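Local coordinates for variant surface glycoprotein MITat 1.13 (Trypanosoma brucei, PDB 6Z8H), which probably forms, with many copies of itself, the dense surface coat of the parasite, whose antigenic switching lets the trypanosome evade the host immune response, at residues K342-P354 with D360-A374. Sequence-based numbering, arbitrary orientation.
Sequences KDIGSTRIPKADP and DTIDKLSSLPQWGDA
Strand 348-351 runs antiparallel to the end of strand 358-361, with I349 and D360 as a hydrogen-bonded pair: I349 N gives its proton to D360 O at 2.7 Å, and D360 N returns one to I349 O. R348 and T361 form the neighbouring non-hydrogen-bonded pair. Beyond it I362 N binds T347 O, and D363 N reaches G345 O at 2.8 Å on a lone pair in the carbonyl plane, so backbone bonding, though not the beta pairing, extends to the last turn of helix 336-345. After the chain turns at 362-367, helix 368-374 crosses strand 348-351 almost at a right angle (92°), the axes 7.7 Å apart. This two-stranded beta hairpin, backed by the helix that follows it, lies at one end of the elongated N-terminal domain, where I344 and I362 rest on long helix 34-75. From the hairpin, I349 sends its side chain into the angle between strand and helix. A chi1 of 56° sets CG1 in the space flanked by its own N and C, from where CD1 extends to 3.8 Å from A374 CB and meets the edge of the W371 indole near the ring plane, while CG2 crosses I362 CG1. L365 lies alongside I349, pointing the other way, with CD1 against I349 CG1; its CD2 also packs 3.6 Å from K351 CD, across the lysine chain. G345, lacking a side chain, lets the D363 carboxylate lie against its CA. Over D360 CA the R348 guanidinium lays one face, its NH2 hydrogen-bonded to T359 OG1. Two waters link 348-352 to the helix: one donates to both P350 O and Q370 O; the other accepts from A352 N and donates to D373 OD2. D373 OD1 salt-bridges R377 NE, and the D373 side chain packs on M299 of the second subunit.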
# COMPACT_ATOMS: atom_id res chain seq x y z
N LYS A 342 -23.35 26.21 10.07
CA LYS A 342 -23.19 27.48 9.37
C LYS A 342 -22.85 28.54 10.43
O LYS A 342 -21.97 29.30 10.17
CB LYS A 342 -24.44 27.80 8.53
CG LYS A 342 -24.45 27.11 7.18
CD LYS A 342 -23.22 27.43 6.35
CE LYS A 342 -23.32 27.03 4.90
NZ LYS A 342 -22.00 27.00 4.23
N ASP A 343 -23.56 28.59 11.56
CA ASP A 343 -23.28 29.58 12.59
C ASP A 343 -21.89 29.36 13.19
O ASP A 343 -21.19 30.32 13.53
CB ASP A 343 -24.36 29.51 13.67
CG ASP A 343 -25.71 30.00 13.17
OD1 ASP A 343 -25.76 30.58 12.06
OD2 ASP A 343 -26.71 29.79 13.88
N ILE A 344 -21.49 28.09 13.36
CA ILE A 344 -20.15 27.80 13.86
C ILE A 344 -19.10 28.41 12.93
O ILE A 344 -18.15 29.07 13.38
CB ILE A 344 -19.94 26.28 14.03
CG1 ILE A 344 -20.75 25.76 15.22
CG2 ILE A 344 -18.46 25.94 14.20
CD1 ILE A 344 -20.81 24.24 15.28
N GLY A 345 -19.26 28.20 11.63
CA GLY A 345 -18.31 28.71 10.65
C GLY A 345 -18.28 30.22 10.52
O GLY A 345 -17.27 30.76 10.08
N SER A 346 -19.36 30.90 10.89
CA SER A 346 -19.43 32.35 10.82
C SER A 346 -18.91 33.02 12.09
O SER A 346 -18.90 34.25 12.18
CB SER A 346 -20.87 32.80 10.58
OG SER A 346 -21.66 32.57 11.73
N THR A 347 -18.52 32.24 13.09
CA THR A 347 -17.98 32.82 14.31
C THR A 347 -16.72 33.62 14.00
O THR A 347 -15.81 33.13 13.34
CB THR A 347 -17.65 31.70 15.29
OG1 THR A 347 -18.82 30.92 15.57
CG2 THR A 347 -17.15 32.28 16.60
N ARG A 348 -16.68 34.87 14.46
CA ARG A 348 -15.55 35.75 14.22
C ARG A 348 -14.46 35.48 15.26
O ARG A 348 -14.74 35.26 16.44
CB ARG A 348 -15.99 37.22 14.25
CG ARG A 348 -17.03 37.54 13.19
CD ARG A 348 -17.28 39.05 13.06
NE ARG A 348 -16.12 39.74 12.52
CZ ARG A 348 -15.80 39.81 11.23
NH1 ARG A 348 -16.57 39.22 10.32
NH2 ARG A 348 -14.72 40.46 10.84
N ILE A 349 -13.22 35.46 14.79
CA ILE A 349 -12.05 35.10 15.59
C ILE A 349 -10.92 36.05 15.24
O ILE A 349 -10.93 36.69 14.19
CB ILE A 349 -11.60 33.65 15.35
CG1 ILE A 349 -11.32 33.40 13.86
CG2 ILE A 349 -12.67 32.68 15.85
CD1 ILE A 349 -10.64 32.07 13.58
N PRO A 350 -9.92 36.17 16.13
CA PRO A 350 -8.78 37.04 15.84
C PRO A 350 -7.94 36.53 14.67
O PRO A 350 -7.78 35.32 14.48
CB PRO A 350 -7.96 37.02 17.14
CG PRO A 350 -8.83 36.44 18.16
CD PRO A 350 -9.86 35.58 17.47
N LYS A 351 -7.35 37.48 13.94
CA LYS A 351 -6.46 37.21 12.81
C LYS A 351 -5.21 38.09 12.93
O LYS A 351 -5.32 39.30 13.16
CB LYS A 351 -7.17 37.56 11.50
CG LYS A 351 -6.34 37.34 10.25
CD LYS A 351 -7.08 37.72 8.97
CE LYS A 351 -7.03 39.21 8.68
NZ LYS A 351 -7.47 39.50 7.28
N ALA A 352 -4.04 37.49 12.74
CA ALA A 352 -2.80 38.25 12.74
C ALA A 352 -2.74 39.19 11.54
O ALA A 352 -3.27 38.90 10.47
CB ALA A 352 -1.60 37.29 12.70
N ASP A 353 -2.08 40.33 11.73
CA ASP A 353 -1.89 41.33 10.69
C ASP A 353 -0.87 42.37 11.18
O ASP A 353 -0.94 42.80 12.33
CB ASP A 353 -3.21 42.01 10.36
CG ASP A 353 -3.17 42.81 9.07
OD1 ASP A 353 -3.50 42.24 8.00
OD2 ASP A 353 -2.78 43.99 9.13
N PRO A 354 0.07 42.80 10.34
CA PRO A 354 1.15 43.67 10.83
C PRO A 354 0.65 45.02 11.30
O PRO A 354 1.16 45.55 12.29
CB PRO A 354 2.09 43.79 9.62
CG PRO A 354 1.79 42.60 8.76
CD PRO A 354 0.33 42.29 8.98
N ASP A 360 -11.87 37.90 11.51
CA ASP A 360 -12.64 37.34 10.41
C ASP A 360 -13.28 36.05 10.90
O ASP A 360 -13.13 35.65 12.06
CB ASP A 360 -11.75 37.12 9.18
CG ASP A 360 -12.50 37.29 7.87
OD1 ASP A 360 -13.74 37.12 7.85
OD2 ASP A 360 -11.85 37.61 6.85
N THR A 361 -14.01 35.38 10.02
CA THR A 361 -14.76 34.21 10.44
C THR A 361 -13.89 32.97 10.36
O THR A 361 -12.89 32.92 9.64
CB THR A 361 -16.00 34.00 9.56
OG1 THR A 361 -15.58 33.51 8.27
CG2 THR A 361 -16.76 35.30 9.40
N ILE A 362 -14.29 31.95 11.14
CA ILE A 362 -13.64 30.64 11.09
C ILE A 362 -13.60 30.13 9.66
O ILE A 362 -12.58 29.59 9.20
CB ILE A 362 -14.37 29.66 12.03
CG1 ILE A 362 -14.01 29.98 13.49
CG2 ILE A 362 -14.05 28.22 11.66
CD1 ILE A 362 -14.74 29.12 14.49
N ASP A 363 -14.71 30.27 8.93
CA ASP A 363 -14.76 29.71 7.58
C ASP A 363 -13.87 30.47 6.61
O ASP A 363 -13.39 29.87 5.64
CB ASP A 363 -16.21 29.68 7.09
CG ASP A 363 -16.96 28.44 7.56
OD1 ASP A 363 -16.33 27.57 8.21
OD2 ASP A 363 -18.16 28.34 7.28
N LYS A 364 -13.60 31.75 6.84
CA LYS A 364 -12.66 32.47 5.98
C LYS A 364 -11.22 32.15 6.37
O LYS A 364 -10.36 31.95 5.49
CB LYS A 364 -12.94 33.98 6.04
CG LYS A 364 -14.26 34.38 5.39
CD LYS A 364 -14.04 35.16 4.10
CE LYS A 364 -15.23 35.03 3.16
NZ LYS A 364 -14.78 34.74 1.76
N LEU A 365 -10.94 32.06 7.66
CA LEU A 365 -9.62 31.67 8.18
C LEU A 365 -9.58 30.15 8.34
O LEU A 365 -9.36 29.59 9.41
CB LEU A 365 -9.37 32.37 9.50
CG LEU A 365 -9.53 33.88 9.46
CD1 LEU A 365 -9.39 34.50 10.84
CD2 LEU A 365 -8.56 34.51 8.48
N SER A 366 -9.79 29.48 7.21
CA SER A 366 -10.14 28.07 7.18
C SER A 366 -8.95 27.12 7.25
O SER A 366 -8.82 26.21 6.43
CB SER A 366 -10.93 27.81 5.89
OG SER A 366 -11.64 26.60 5.94
N SER A 367 -8.09 27.29 8.24
CA SER A 367 -6.95 26.40 8.37
C SER A 367 -6.57 26.26 9.84
O SER A 367 -6.69 27.20 10.63
CB SER A 367 -5.73 26.92 7.59
OG SER A 367 -5.18 28.08 8.21
N LEU A 368 -6.04 25.08 10.17
CA LEU A 368 -5.60 24.82 11.54
C LEU A 368 -4.60 25.84 12.07
O LEU A 368 -4.72 26.22 13.24
CB LEU A 368 -5.07 23.39 11.66
CG LEU A 368 -4.44 22.99 12.99
CD1 LEU A 368 -5.42 23.13 14.12
CD2 LEU A 368 -3.85 21.57 12.90
N PRO A 369 -3.58 26.25 11.31
CA PRO A 369 -2.66 27.26 11.87
C PRO A 369 -3.37 28.54 12.29
O PRO A 369 -3.03 29.13 13.33
CB PRO A 369 -1.61 27.46 10.76
CG PRO A 369 -1.70 26.21 9.90
CD PRO A 369 -3.18 25.82 9.96
N GLN A 370 -4.36 28.98 11.53
CA GLN A 370 -5.10 30.18 11.89
C GLN A 370 -6.02 29.94 13.09
O GLN A 370 -6.16 30.82 13.95
CB GLN A 370 -5.87 30.72 10.69
CG GLN A 370 -4.95 31.33 9.64
CD GLN A 370 -5.64 31.61 8.33
OE1 GLN A 370 -6.18 30.70 7.69
NE2 GLN A 370 -5.60 32.86 7.91
N TRP A 371 -6.64 28.77 13.18
CA TRP A 371 -7.49 28.47 14.33
C TRP A 371 -6.68 28.38 15.62
O TRP A 371 -7.08 28.91 16.66
CB TRP A 371 -8.25 27.17 14.08
CG TRP A 371 -9.14 27.26 12.88
CD1 TRP A 371 -9.72 28.38 12.37
CD2 TRP A 371 -9.55 26.18 12.04
NE1 TRP A 371 -10.48 28.07 11.27
CE2 TRP A 371 -10.39 26.72 11.04
CE3 TRP A 371 -9.28 24.81 12.02
CZ2 TRP A 371 -10.97 25.94 10.04
CZ3 TRP A 371 -9.85 24.03 11.02
CH2 TRP A 371 -10.69 24.60 10.04
N GLY A 372 -5.53 27.70 15.57
CA GLY A 372 -4.64 27.67 16.72
C GLY A 372 -4.18 29.04 17.15
O GLY A 372 -4.14 29.34 18.36
N ASP A 373 -3.75 29.87 16.19
CA ASP A 373 -3.36 31.24 16.50
C ASP A 373 -4.52 31.98 17.16
O ASP A 373 -4.34 32.72 18.13
CB ASP A 373 -2.96 31.96 15.20
CG ASP A 373 -2.21 33.23 15.43
OD1 ASP A 373 -1.79 33.49 16.56
OD2 ASP A 373 -1.99 33.97 14.45
N ALA A 374 -5.73 31.79 16.63
CA ALA A 374 -6.89 32.45 17.21
C ALA A 374 -7.09 32.02 18.66
O ALA A 374 -7.42 32.84 19.52
CB ALA A 374 -8.14 32.16 16.39
O HOH W 1 -6.38 33.34 13.06
O HOH W 2 -3.87 34.49 12.42